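Local coordinates for Alpha/beta hydrolase (Novosphingobium aromaticivorans, PDB 3BWX), which probably acts as a hydrolase of the alpha/beta hydrolase fold and binds calcium in the crystal, its natural substrate being unassigned, at residues L127-P132 with E236-L241; G144-G149 with F196-K201; G149-T154 with S191-F196; L230-G235 with V255-L260. The protein carries 1 engineered substitution. All blocks are in the same frame, centred on the assembly; numbering follows the deposited sequence.

In the fold
Contacts 1 and 4 belong to the main sheet of the alpha/beta hydrolase fold: contact 4 zips its last two parallel strands together, and contact 1 joins the loops that follow strands 122-128 and 230-235, neighbours in that sheet. Contact 1 is fully buried and turns on a serine and an aspartate; contact 4 rests on backbone ladders and aliphatic packing, with one strand partly exposed at the sheet's edge. Contacts 2 and 3 lie across the chain from contact 4 and share Gly149 and Phe196. Contact 2 fixes the glycine of a beta turn to a tyrosine hydroxyl, whereas contact 3, more peripheral, pairs short antiparallel strands under an arginine and bridging waters.

Contact 1: L127-P132 with E236-L241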
loop_
_atom_site.group_PDB
_atom_site.type_symbol
_atom_site.label_atom_id
_atom_site.label_comp_id
_atom_site.label_asym_id
_atom_site.label_seq_id
_atom_site.Cartn_x
_atom_site.Cartn_y
_atom_site.Cartn_z
ATOM N N LEU A 127 5.183 -4.376 7.167
ATOM C CA LEU A 127 4.845 -5.044 5.905
ATOM C C LEU A 127 3.438 -5.575 6.093
ATOM O O LEU A 127 3.188 -6.406 6.975
ATOM C CB LEU A 127 5.797 -6.186 5.546
ATOM C CG LEU A 127 7.227 -5.852 5.105
ATOM C CD1 LEU A 127 8.028 -7.159 4.927
ATOM C CD2 LEU A 127 7.210 -5.008 3.799
ATOM N N ASN A 128 2.520 -5.087 5.296
ATOM C CA ASN A 128 1.128 -5.499 5.409
ATOM C C ASN A 128 0.783 -6.488 4.317
ATOM O O ASN A 128 0.566 -6.144 3.146
ATOM C CB ASN A 128 0.210 -4.323 5.374
ATOM C CG ASN A 128 -1.239 -4.707 5.495
ATOM O OD1 ASN A 128 -1.591 -5.719 6.114
ATOM N ND2 ASN A 128 -2.095 -3.873 4.951
ATOM N N ASP A 129 0.776 -7.746 4.730
ATOM C CA ASP A 129 0.316 -8.894 3.925
ATOM C C ASP A 129 1.103 -9.080 2.643
ATOM O O ASP A 129 0.559 -9.299 1.549
ATOM C CB ASP A 129 -1.207 -8.903 3.682
ATOM C CG ASP A 129 -1.761 -10.317 3.488
ATOM O OD1 ASP A 129 -1.675 -11.069 4.446
ATOM O OD2 ASP A 129 -2.200 -10.681 2.380
ATOM N N VAL A 130 2.404 -8.938 2.759
ATOM C CA VAL A 130 3.279 -9.214 1.660
ATOM C C VAL A 130 4.606 -9.686 2.242
ATOM O O VAL A 130 5.006 -9.278 3.329
ATOM C CB VAL A 130 3.435 -8.015 0.752
ATOM C CG1 VAL A 130 4.064 -6.834 1.478
ATOM C CG2 VAL A 130 4.138 -8.436 -0.530
ATOM N N GLY A 131 5.267 -10.559 1.496
ATOM C CA GLY A 131 6.559 -11.106 1.878
ATOM C C GLY A 131 7.396 -11.488 0.667
ATOM O O GLY A 131 6.981 -11.305 -0.452
ATOM N N PRO A 132 8.615 -12.005 0.913
ATOM C CA PRO A 132 9.533 -12.345 -0.178
ATOM C C PRO A 132 9.141 -13.595 -0.957
ATOM O O PRO A 132 9.858 -13.967 -1.881
ATOM C CB PRO A 132 10.852 -12.565 0.547
ATOM C CG PRO A 132 10.444 -13.043 1.945
ATOM C CD PRO A 132 9.204 -12.269 2.242
ATOM N N GLU A 236 -5.323 -13.909 8.034
ATOM C CA GLU A 236 -5.373 -15.340 8.304
ATOM C C GLU A 236 -5.594 -16.173 7.034
ATOM O O GLU A 236 -5.008 -17.259 6.879
ATOM C CB GLU A 236 -6.493 -15.614 9.276
ATOM C CG GLU A 236 -6.583 -17.087 9.695
ATOM C CD GLU A 236 -7.534 -17.271 10.851
ATOM O OE1 GLU A 236 -8.686 -16.814 10.710
ATOM O OE2 GLU A 236 -7.113 -17.863 11.862
ATOM N N THR A 237 -6.419 -15.661 6.123
ATOM C CA THR A 237 -6.785 -16.380 4.911
ATOM C C THR A 237 -6.112 -15.860 3.638
ATOM O O THR A 237 -6.523 -16.176 2.520
ATOM C CB THR A 237 -8.318 -16.412 4.712
ATOM O OG1 THR A 237 -8.787 -15.138 4.280
ATOM C CG2 THR A 237 -9.019 -16.786 6.007
ATOM N N SER A 238 -5.037 -15.085 3.801
ATOM C CA SER A 238 -4.400 -14.438 2.675
ATOM C C SER A 238 -3.986 -15.414 1.604
ATOM O O SER A 238 -3.342 -16.421 1.931
ATOM C CB SER A 238 -3.156 -13.729 3.143
ATOM O OG SER A 238 -2.489 -13.157 2.030
ATOM N N ASP A 239 -4.378 -15.092 0.364
ATOM C CA ASP A 239 -3.931 -15.813 -0.840
ATOM C C ASP A 239 -2.622 -15.256 -1.440
ATOM O O ASP A 239 -2.249 -15.633 -2.565
ATOM C CB ASP A 239 -5.050 -15.922 -1.891
ATOM C CG ASP A 239 -5.419 -14.598 -2.553
ATOM O OD1 ASP A 239 -4.852 -13.505 -2.247
ATOM O OD2 ASP A 239 -6.281 -14.673 -3.461
ATOM N N ILE A 240 -1.936 -14.380 -0.715
ATOM C CA ILE A 240 -0.734 -13.681 -1.209
ATOM C C ILE A 240 0.429 -14.043 -0.305
ATOM O O ILE A 240 1.505 -14.368 -0.758
ATOM C CB ILE A 240 -0.947 -12.155 -1.311
ATOM C CG1 ILE A 240 -1.780 -11.819 -2.555
ATOM C CG2 ILE A 240 0.428 -11.368 -1.323
ATOM C CD1 ILE A 240 -0.959 -11.669 -3.868
ATOM N N LEU A 241 0.180 -14.050 0.986
ATOM C CA LEU A 241 1.209 -14.362 1.997
ATOM C C LEU A 241 0.739 -15.598 2.761
ATOM O O LEU A 241 -0.301 -15.527 3.448
ATOM C CB LEU A 241 1.415 -13.179 2.924
ATOM C CG LEU A 241 2.425 -13.412 4.046
ATOM C CD1 LEU A 241 3.818 -13.719 3.474
ATOM C CD2 LEU A 241 2.540 -12.236 5.004
HETATM O O HOH W 1 3.729 -12.394 -0.243
#
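Ser238 OG is gripped by three groups at once. It donates to Asp129 OD2 at 2.5 Å, meeting the syn lone pair of the carboxylate, and accepts from Ile240 N at 3.1 Å and from Leu241 N at 3.0 Å, so an ST turn and an ST motif share one oxygen. The torsion that sets OG anti to its own backbone N (chi1 177°) puts it within range of both amides. An alanine here would probably leave those two N-H groups without their acceptor and Asp129 OD2 with one donor fewer to fix the carboxylate. Beside this polar knot, Leu241 lays CD2 4.0 Å from Val130 N, and Ile240 CG2 packs against Asp129 O. Water 1 links Gly131 N to Ile240 O.

His265 ND1 also bonds to Asp129 OD2, an arrangement consistent with the acid-histidine pair of a hydrolase triad, with Asp129 following strand 122-128. That strand lies next to 230-235, whose Gly235 N binds Asp129 OD1; on its other side Asn128 pairs with Gly103 and Ser105 of a probable nucleophile elbow, while Met249 of helix 243-250 packs on Leu127 and Leu241.

Contact 2: G144-G149 with F196-K201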
loop_
_atom_site.group_PDB
_atom_site.type_symbol
_atom_site.label_atom_id
_atom_site.label_comp_id
_atom_site.label_asym_id
_atom_site.label_seq_id
_atom_site.Cartn_x
_atom_site.Cartn_y
_atom_site.Cartn_z
ATOM N N GLY A 144 -6.135 -11.096 -13.295
ATOM C CA GLY A 144 -7.534 -11.168 -13.720
ATOM C C GLY A 144 -8.411 -9.948 -13.504
ATOM O O GLY A 144 -9.400 -9.771 -14.223
ATOM N N TYR A 145 -8.107 -9.107 -12.521
ATOM C CA TYR A 145 -9.023 -8.005 -12.201
ATOM C C TYR A 145 -8.509 -6.612 -12.586
ATOM O O TYR A 145 -9.286 -5.695 -12.808
ATOM C CB TYR A 145 -9.424 -8.044 -10.716
ATOM C CG TYR A 145 -8.438 -7.413 -9.750
ATOM C CD1 TYR A 145 -8.388 -6.015 -9.561
ATOM C CD2 TYR A 145 -7.582 -8.201 -9.004
ATOM C CE1 TYR A 145 -7.482 -5.435 -8.673
ATOM C CE2 TYR A 145 -6.673 -7.627 -8.105
ATOM C CZ TYR A 145 -6.636 -6.249 -7.943
ATOM O OH TYR A 145 -5.744 -5.705 -7.053
ATOM N N VAL A 146 -7.199 -6.452 -12.649
ATOM C CA VAL A 146 -6.655 -5.139 -12.941
ATOM C C VAL A 146 -7.044 -4.702 -14.336
ATOM O O VAL A 146 -6.923 -5.469 -15.282
ATOM C CB VAL A 146 -5.124 -5.125 -12.744
ATOM C CG1 VAL A 146 -4.507 -3.849 -13.274
ATOM C CG2 VAL A 146 -4.810 -5.246 -11.266
ATOM N N GLY A 147 -7.529 -3.467 -14.440
ATOM C CA GLY A 147 -7.903 -2.868 -15.699
ATOM C C GLY A 147 -9.159 -3.462 -16.356
ATOM O O GLY A 147 -9.471 -3.095 -17.500
ATOM N N GLN A 148 -9.867 -4.378 -15.672
ATOM C CA GLN A 148 -11.041 -5.064 -16.265
ATOM C C GLN A 148 -12.183 -4.090 -16.510
ATOM O O GLN A 148 -12.988 -4.259 -17.431
ATOM C CB GLN A 148 -11.495 -6.256 -15.436
ATOM C CG GLN A 148 -10.728 -7.533 -15.795
ATOM N N GLY A 149 -12.238 -3.047 -15.709
ATOM C CA GLY A 149 -12.893 -1.823 -16.145
ATOM C C GLY A 149 -14.368 -1.718 -15.813
ATOM O O GLY A 149 -15.070 -0.845 -16.363
ATOM N N PHE A 196 -12.944 2.372 -10.807
ATOM C CA PHE A 196 -11.711 2.231 -10.037
ATOM C C PHE A 196 -10.791 3.435 -10.322
ATOM O O PHE A 196 -10.702 3.938 -11.452
ATOM C CB PHE A 196 -11.024 0.891 -10.310
ATOM C CG PHE A 196 -11.831 -0.264 -9.821
ATOM C CD1 PHE A 196 -11.830 -0.629 -8.452
ATOM C CD2 PHE A 196 -12.719 -0.915 -10.699
ATOM C CE1 PHE A 196 -12.629 -1.669 -7.998
ATOM C CE2 PHE A 196 -13.513 -1.935 -10.257
ATOM C CZ PHE A 196 -13.477 -2.328 -8.887
ATOM N N ASP A 197 -10.158 3.908 -9.257
ATOM C CA ASP A 197 -9.450 5.210 -9.297
ATOM C C ASP A 197 -7.992 5.058 -9.728
ATOM O O ASP A 197 -7.070 5.389 -9.008
ATOM C CB ASP A 197 -9.561 5.866 -7.916
ATOM C CG ASP A 197 -9.262 7.356 -7.932
ATOM O OD1 ASP A 197 -8.961 7.970 -8.982
ATOM O OD2 ASP A 197 -9.339 7.954 -6.834
ATOM N N TYR A 198 -7.817 4.558 -10.958
ATOM C CA TYR A 198 -6.469 4.425 -11.491
ATOM C C TYR A 198 -6.557 4.399 -13.002
ATOM O O TYR A 198 -7.628 4.122 -13.555
ATOM C CB TYR A 198 -5.696 3.191 -10.931
ATOM C CG TYR A 198 -6.298 1.855 -11.229
ATOM C CD1 TYR A 198 -5.999 1.192 -12.417
ATOM C CD2 TYR A 198 -7.122 1.212 -10.330
ATOM C CE1 TYR A 198 -6.564 -0.057 -12.693
ATOM C CE2 TYR A 198 -7.680 -0.010 -10.619
ATOM C CZ TYR A 198 -7.393 -0.649 -11.793
ATOM O OH TYR A 198 -7.918 -1.893 -12.104
ATOM N N ASP A 199 -5.433 4.677 -13.660
ATOM C CA ASP A 199 -5.334 4.545 -15.127
ATOM C C ASP A 199 -5.484 3.065 -15.595
ATOM O O ASP A 199 -4.666 2.221 -15.239
ATOM C CB ASP A 199 -3.938 5.048 -15.549
ATOM C CG ASP A 199 -3.765 5.188 -17.062
ATOM O OD1 ASP A 199 -4.651 4.758 -17.823
ATOM O OD2 ASP A 199 -2.736 5.778 -17.437
HETATM N N MSE A 200 -6.530 2.757 -16.361
HETATM C CA MSE A 200 -6.715 1.427 -16.880
HETATM C C MSE A 200 -5.483 0.880 -17.601
HETATM O O MSE A 200 -5.220 -0.332 -17.527
HETATM C CB MSE A 200 -7.937 1.365 -17.813
HETATM C CG MSE A 200 -9.272 1.484 -17.097
HETATM SE SE MSE A 200 -9.648 0.211 -15.641
HETATM C CE MSE A 200 -9.544 1.445 -14.109
ATOM N N LYS A 201 -4.691 1.763 -18.217
ATOM C CA LYS A 201 -3.503 1.352 -18.941
ATOM C C LYS A 201 -2.431 0.688 -18.075
ATOM O O LYS A 201 -1.508 0.096 -18.652
ATOM C CB LYS A 201 -2.908 2.501 -19.733
ATOM C CG LYS A 201 -3.850 2.928 -20.837
ATOM C CD LYS A 201 -3.250 3.943 -21.788
ATOM C CE LYS A 201 -4.216 4.192 -22.922
ATOM N NZ LYS A 201 -3.848 5.385 -23.709
HETATM O O HOH W 2 -10.910 -2.479 -13.525
#
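Tyr198, Gly147 and Met200 bury most of the surface here. The hydroxyl of Tyr198 meets the backbone of Gly147 edge-on: Gly147 N donates to Tyr198 OH at 2.8 Å in an almost straight bond (177°), lying in the plane of the ring. The CB of Tyr198 points toward 144-149, and chi1 (62°) places CG between the residue's own backbone N and carbonyl carbon, a crowded position. Val146 crosses the tyrosine obliquely, its CG1 4.1 Å from Tyr198 OH.

Gly147 is the third residue of a type II beta turn from Tyr145 to Gln148, closed by Gln148 N bonding to Tyr145 O at 3.2 Å. Its phi of 70° favours glycine, and a beta carbon there would come tightly against Met200 O. Met200, a selenomethionine, is modelled in two conformers, so its contacts are less certain; in one of them SE lies 3.5 Å from Gly147 CA and 3.9 Å from Gly149 CA, and CE lies over one face of the Tyr198 ring, toward the rim. Water 2 accepts from Gly149 N at 2.6 Å and has a weak bond to Tyr198 OH, a weak second link to the tyrosine from just after the turn. A bound calcium ion lies about 9 Å from the Val146 side chain.

Thr39, in another loop, touches Tyr145, Val146 and Tyr198 alike, and Asp197 forms a salt bridge with Arg43. The turn ends helix 136-145 and leads on to strand 151-152, while its partner follows strand 194-196, where Phe196 packs on Met186 of strand 186-188.

Contact 3: G149-T154 with S191-F196; sequences GRNFET and SGRIAF
Phe152 and Ile194 form an antiparallel hydrogen-bonded pair, Ile194 N reaching Phe152 O at 2.8 Å in a straight bond (177°) and Phe152 N reaching Ile194 O at 2.9 Å along a more bent path. Next to the pair, Arg193 seizes Asn151 side-on with two nitrogens: NE donates to Asn151 OD1 at 2.7 Å, in the plane of the amide, while NH2 donates to Asn151 O at 3.1 Å from above that carbonyl's plane. The two side chains cross at about a right angle, with amide and guanidinium planes 76° apart. The arginine chain bends at chi2 and chi3 (both -73°), which place CD and NE; one guanidinium face lies on the peptide between Phe152 and Glu153, with Phe152 C and Glu153 N over its centre. Water 4 accepts a hydrogen bond from Arg193 NH1 and donates one to Glu153 OE2, joining opposite charges too far apart for a salt bridge.

On the other face of the ribbon, Phe152 CB packs 4.3 Å from Ile194 CB, and Ile194 CD1 presses to 3.3 Å from Thr154 C. Thr154 OG1 caps His157 N at the start of helix 155-166, whose Ala158 and Ala161 touch Phe152. Water 3 bridges Arg150 O and Phe196 N, extending the strand link.

An alanine in place of Arg193 would probably leave Asn151 O and OD1 without these donors and uncover the peptide beneath the guanidinium. The pairing is thus apolar toward the helix and polar on the face of Asn151, where one guanidinium donates to two oxygens and the bridging water would probably relay the attraction between charges that do not meet.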
loop_
_atom_site.group_PDB
_atom_site.type_symbol
_atom_site.label_atom_id
_atom_site.label_comp_id
_atom_site.label_asym_id
_atom_site.label_seq_id
_atom_site.Cartn_x
_atom_site.Cartn_y
_atom_site.Cartn_z
ATOM N N GLY A 149 -12.238 -3.047 -15.709
ATOM C CA GLY A 149 -12.893 -1.823 -16.145
ATOM C C GLY A 149 -14.368 -1.718 -15.813
ATOM O O GLY A 149 -15.070 -0.845 -16.363
ATOM N N ARG A 150 -14.851 -2.558 -14.902
ATOM C CA ARG A 150 -16.268 -2.421 -14.488
ATOM C C ARG A 150 -16.537 -1.072 -13.860
ATOM O O ARG A 150 -15.725 -0.572 -13.102
ATOM C CB ARG A 150 -16.697 -3.532 -13.555
ATOM C CG ARG A 150 -17.394 -4.686 -14.289
ATOM C CD ARG A 150 -17.933 -5.751 -13.324
ATOM N NE ARG A 150 -19.341 -5.585 -12.955
ATOM C CZ ARG A 150 -19.971 -6.324 -12.036
ATOM N NH1 ARG A 150 -19.335 -7.290 -11.381
ATOM N NH2 ARG A 150 -21.254 -6.117 -11.783
ATOM N N ASN A 151 -17.701 -0.495 -14.170
ATOM C CA ASN A 151 -18.102 0.799 -13.629
ATOM C C ASN A 151 -19.609 0.751 -13.311
ATOM O O ASN A 151 -20.314 -0.123 -13.825
ATOM C CB ASN A 151 -17.780 1.932 -14.587
ATOM C CG ASN A 151 -18.495 1.799 -15.916
ATOM O OD1 ASN A 151 -19.617 2.198 -16.052
ATOM N ND2 ASN A 151 -17.825 1.184 -16.900
ATOM N N PHE A 152 -20.067 1.702 -12.484
ATOM C CA PHE A 152 -21.399 1.622 -11.855
ATOM C C PHE A 152 -22.120 2.927 -11.825
ATOM O O PHE A 152 -21.462 3.971 -11.797
ATOM C CB PHE A 152 -21.242 1.108 -10.432
ATOM C CG PHE A 152 -20.487 -0.179 -10.370
ATOM C CD1 PHE A 152 -21.142 -1.384 -10.533
ATOM C CD2 PHE A 152 -19.122 -0.191 -10.230
ATOM C CE1 PHE A 152 -20.438 -2.583 -10.539
ATOM C CE2 PHE A 152 -18.409 -1.385 -10.254
ATOM C CZ PHE A 152 -19.081 -2.574 -10.405
ATOM N N GLU A 153 -23.456 2.869 -11.798
ATOM C CA GLU A 153 -24.269 4.085 -11.649
ATOM C C GLU A 153 -24.327 4.548 -10.219
ATOM O O GLU A 153 -24.427 5.739 -9.974
ATOM C CB GLU A 153 -25.708 3.922 -12.202
ATOM C CG GLU A 153 -26.487 5.283 -12.262
ATOM C CD GLU A 153 -27.678 5.321 -13.220
ATOM O OE1 GLU A 153 -28.773 4.888 -12.787
ATOM O OE2 GLU A 153 -27.545 5.847 -14.386
ATOM N N THR A 154 -24.316 3.600 -9.274
ATOM C CA THR A 154 -24.490 3.932 -7.857
ATOM C C THR A 154 -23.453 3.296 -6.972
ATOM O O THR A 154 -22.879 2.227 -7.310
ATOM C CB THR A 154 -25.879 3.471 -7.382
ATOM O OG1 THR A 154 -25.952 2.038 -7.173
ATOM C CG2 THR A 154 -26.928 3.861 -8.392
ATOM N N SER A 191 -17.784 11.178 -16.273
ATOM C CA SER A 191 -18.970 10.695 -16.979
ATOM C C SER A 191 -20.140 10.336 -16.048
ATOM O O SER A 191 -21.151 9.819 -16.506
ATOM C CB SER A 191 -18.589 9.479 -17.833
ATOM N N GLY A 192 -19.999 10.592 -14.745
ATOM C CA GLY A 192 -21.038 10.269 -13.782
ATOM C C GLY A 192 -21.106 8.799 -13.405
ATOM O O GLY A 192 -22.093 8.363 -12.822
ATOM N N ARG A 193 -20.077 8.022 -13.746
ATOM C CA ARG A 193 -20.016 6.635 -13.353
ATOM C C ARG A 193 -18.950 6.452 -12.279
ATOM O O ARG A 193 -17.977 7.179 -12.208
ATOM C CB ARG A 193 -19.650 5.710 -14.513
ATOM C CG ARG A 193 -20.585 5.718 -15.722
ATOM C CD ARG A 193 -21.915 5.011 -15.433
ATOM N NE ARG A 193 -21.787 3.547 -15.345
ATOM C CZ ARG A 193 -22.806 2.710 -15.300
ATOM N NH1 ARG A 193 -24.061 3.150 -15.320
ATOM N NH2 ARG A 193 -22.605 1.410 -15.221
ATOM N N ILE A 194 -19.154 5.455 -11.451
ATOM C CA ILE A 194 -18.205 5.122 -10.411
ATOM C C ILE A 194 -17.261 4.073 -10.946
ATOM O O ILE A 194 -17.688 3.024 -11.386
ATOM C CB ILE A 194 -18.971 4.599 -9.193
ATOM C CG1 ILE A 194 -19.792 5.740 -8.544
ATOM C CG2 ILE A 194 -17.990 3.961 -8.161
ATOM C CD1 ILE A 194 -21.031 5.281 -7.842
ATOM N N ALA A 195 -15.958 4.354 -10.887
ATOM C CA ALA A 195 -14.988 3.485 -11.499
ATOM C C ALA A 195 -13.757 3.390 -10.598
ATOM O O ALA A 195 -13.575 4.190 -9.701
ATOM C CB ALA A 195 -14.608 4.023 -12.871
ATOM N N PHE A 196 -12.944 2.372 -10.807
ATOM C CA PHE A 196 -11.711 2.231 -10.037
ATOM C C PHE A 196 -10.791 3.435 -10.322
ATOM O O PHE A 196 -10.702 3.938 -11.452
ATOM C CB PHE A 196 -11.024 0.891 -10.310
ATOM C CG PHE A 196 -11.831 -0.264 -9.821
ATOM C CD1 PHE A 196 -11.830 -0.629 -8.452
ATOM C CD2 PHE A 196 -12.719 -0.915 -10.699
ATOM C CE1 PHE A 196 -12.629 -1.669 -7.998
ATOM C CE2 PHE A 196 -13.513 -1.935 -10.257
ATOM C CZ PHE A 196 -13.477 -2.328 -8.887
HETATM O O HOH W 3 -13.512 0.879 -13.444
HETATM O O HOH W 4 -25.153 5.849 -15.556
#

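Contact 4: L230-G235 with V255-L260; sequences LLVLRG and VELVTL
Leu233 CD2 sits 3.7 Å from Val258 CB and 3.9 Å from Leu260 CD2; the Leu233 and Val258 side chains lie side by side, pointing the same way. Leu231 CD1 lies 3.8 Å from Val258 CG2 on the same face. On the reverse face Val232 CG2 meets Val255 CG1 at 3.8 Å, and its CG1 branch touches Leu257 CD1. Leu257 CD1 also comes to 3.4 Å from Val232 O.

Holding these side chains in step are five backbone bonds. Glu256 N binds Leu230 O; Val232 N binds Glu256 O at 2.8 Å, nearly along the C=O axis; Val258 N, Arg234 N and Leu260 N continue the ladder to Val232 O, Val258 O and Arg234 O. Short CA-H...O contacts lie between them, such as Thr259 CA to Arg234 O at 3.2 Å. The strands run parallel, 22° apart, and are the two strands of a beta-alpha-beta crossover through helix 243-250, the closing unit of the alpha/beta hydrolase sheet, with 255-260 at its edge.

That helix takes the face of Val232, Arg234 and Leu257: Met249 packs on Val232, Ala250 on Leu257, and Ala243 and Ala246 on Arg234. With CG anti to the backbone N (chi1 -179°) and the chain extended from there to NE, Arg234 carries NE away from the strand to bind Leu241 O, and water 5 joins its NH1 to Thr259 OG1. Helix 272-282 covers the other face, where Ala277 touches Leu231, Ser274 touches Leu260, and Arg280 forms a salt bridge with Glu256 OE2.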
loop_
_atom_site.group_PDB
_atom_site.type_symbol
_atom_site.label_atom_id
_atom_site.label_comp_id
_atom_site.label_asym_id
_atom_site.label_seq_id
_atom_site.Cartn_x
_atom_site.Cartn_y
_atom_site.Cartn_z
ATOM N N LEU A 230 10.684 -4.300 12.860
ATOM C CA LEU A 230 9.754 -4.749 11.838
ATOM C C LEU A 230 8.567 -5.447 12.439
ATOM O O LEU A 230 8.694 -6.350 13.268
ATOM C CB LEU A 230 10.461 -5.682 10.828
ATOM C CG LEU A 230 9.635 -6.144 9.620
ATOM C CD1 LEU A 230 9.091 -5.049 8.678
ATOM C CD2 LEU A 230 10.506 -7.167 8.811
ATOM N N LEU A 231 7.420 -5.044 11.915
ATOM C CA LEU A 231 6.147 -5.726 12.066
ATOM C C LEU A 231 5.689 -6.250 10.722
ATOM O O LEU A 231 5.722 -5.513 9.717
ATOM C CB LEU A 231 5.089 -4.741 12.569
ATOM C CG LEU A 231 3.588 -5.174 12.527
ATOM C CD1 LEU A 231 3.302 -6.366 13.460
ATOM C CD2 LEU A 231 2.651 -3.965 12.860
ATOM N N VAL A 232 5.228 -7.502 10.743
ATOM C CA VAL A 232 4.577 -8.141 9.614
ATOM C C VAL A 232 3.123 -8.419 9.991
ATOM O O VAL A 232 2.875 -9.123 10.977
ATOM C CB VAL A 232 5.275 -9.426 9.190
ATOM C CG1 VAL A 232 4.578 -10.013 7.953
ATOM C CG2 VAL A 232 6.720 -9.191 8.884
ATOM N N LEU A 233 2.174 -7.868 9.271
ATOM C CA LEU A 233 0.766 -8.181 9.408
ATOM C C LEU A 233 0.382 -9.187 8.326
ATOM O O LEU A 233 0.770 -9.093 7.165
ATOM C CB LEU A 233 -0.109 -6.889 9.293
ATOM C CG LEU A 233 0.077 -5.833 10.404
ATOM C CD1 LEU A 233 -0.474 -4.465 10.032
ATOM C CD2 LEU A 233 -0.521 -6.317 11.732
ATOM N N ARG A 234 -0.438 -10.153 8.667
ATOM C CA ARG A 234 -0.904 -11.149 7.719
ATOM C C ARG A 234 -2.404 -11.358 7.928
ATOM O O ARG A 234 -2.846 -11.556 9.074
ATOM C CB ARG A 234 -0.177 -12.503 7.930
ATOM C CG ARG A 234 -0.632 -13.528 6.944
ATOM C CD ARG A 234 -0.036 -14.888 7.134
ATOM N NE ARG A 234 -0.705 -15.698 6.129
ATOM C CZ ARG A 234 -1.737 -16.521 6.310
ATOM N NH1 ARG A 234 -2.171 -16.861 7.529
ATOM N NH2 ARG A 234 -2.308 -17.080 5.264
ATOM N N GLY A 235 -3.175 -11.388 6.840
ATOM C CA GLY A 235 -4.528 -11.878 6.916
ATOM C C GLY A 235 -4.551 -13.393 7.067
ATOM O O GLY A 235 -3.903 -14.069 6.275
ATOM N N VAL A 255 11.514 -9.439 14.655
ATOM C CA VAL A 255 10.381 -9.327 13.775
ATOM C C VAL A 255 9.152 -9.821 14.526
ATOM O O VAL A 255 9.159 -10.926 15.060
ATOM C CB VAL A 255 10.578 -10.110 12.460
ATOM C CG1 VAL A 255 9.337 -9.998 11.549
ATOM C CG2 VAL A 255 11.820 -9.666 11.744
ATOM N N GLU A 256 8.145 -8.963 14.626
ATOM C CA GLU A 256 6.875 -9.372 15.209
ATOM C C GLU A 256 5.876 -9.693 14.097
ATOM O O GLU A 256 5.784 -8.889 13.137
ATOM C CB GLU A 256 6.313 -8.283 16.125
ATOM C CG GLU A 256 4.951 -8.625 16.679
ATOM C CD GLU A 256 4.588 -7.816 17.929
ATOM O OE1 GLU A 256 5.121 -8.120 19.005
ATOM O OE2 GLU A 256 3.757 -6.891 17.841
ATOM N N LEU A 257 5.189 -10.837 14.202
ATOM C CA LEU A 257 4.114 -11.209 13.273
ATOM C C LEU A 257 2.789 -11.109 13.999
ATOM O O LEU A 257 2.636 -11.690 15.121
ATOM C CB LEU A 257 4.307 -12.667 12.818
ATOM C CG LEU A 257 3.229 -13.273 11.930
ATOM C CD1 LEU A 257 2.987 -12.541 10.596
ATOM C CD2 LEU A 257 3.596 -14.782 11.695
ATOM N N VAL A 258 1.825 -10.452 13.362
ATOM C CA VAL A 258 0.419 -10.405 13.825
ATOM C C VAL A 258 -0.480 -10.932 12.732
ATOM O O VAL A 258 -0.453 -10.435 11.605
ATOM C CB VAL A 258 0.037 -8.984 14.274
ATOM C CG1 VAL A 258 -1.475 -8.905 14.574
ATOM C CG2 VAL A 258 0.940 -8.525 15.439
ATOM N N THR A 259 -1.266 -11.947 13.049
ATOM C CA THR A 259 -2.225 -12.477 12.102
ATOM C C THR A 259 -3.617 -11.988 12.478
ATOM O O THR A 259 -4.028 -12.125 13.624
ATOM C CB THR A 259 -2.194 -14.007 12.082
ATOM O OG1 THR A 259 -0.884 -14.448 11.654
ATOM C CG2 THR A 259 -3.305 -14.564 11.153
ATOM N N LEU A 260 -4.329 -11.420 11.500
ATOM C CA LEU A 260 -5.682 -10.869 11.654
ATOM C C LEU A 260 -6.687 -11.960 11.363
ATOM O O LEU A 260 -6.724 -12.508 10.265
ATOM C CB LEU A 260 -5.912 -9.651 10.749
ATOM C CG LEU A 260 -5.310 -8.289 11.086
ATOM C CD1 LEU A 260 -5.721 -7.835 12.549
ATOM C CD2 LEU A 260 -3.825 -8.274 10.858
HETATM O O HOH W 5 -0.606 -16.666 10.003
#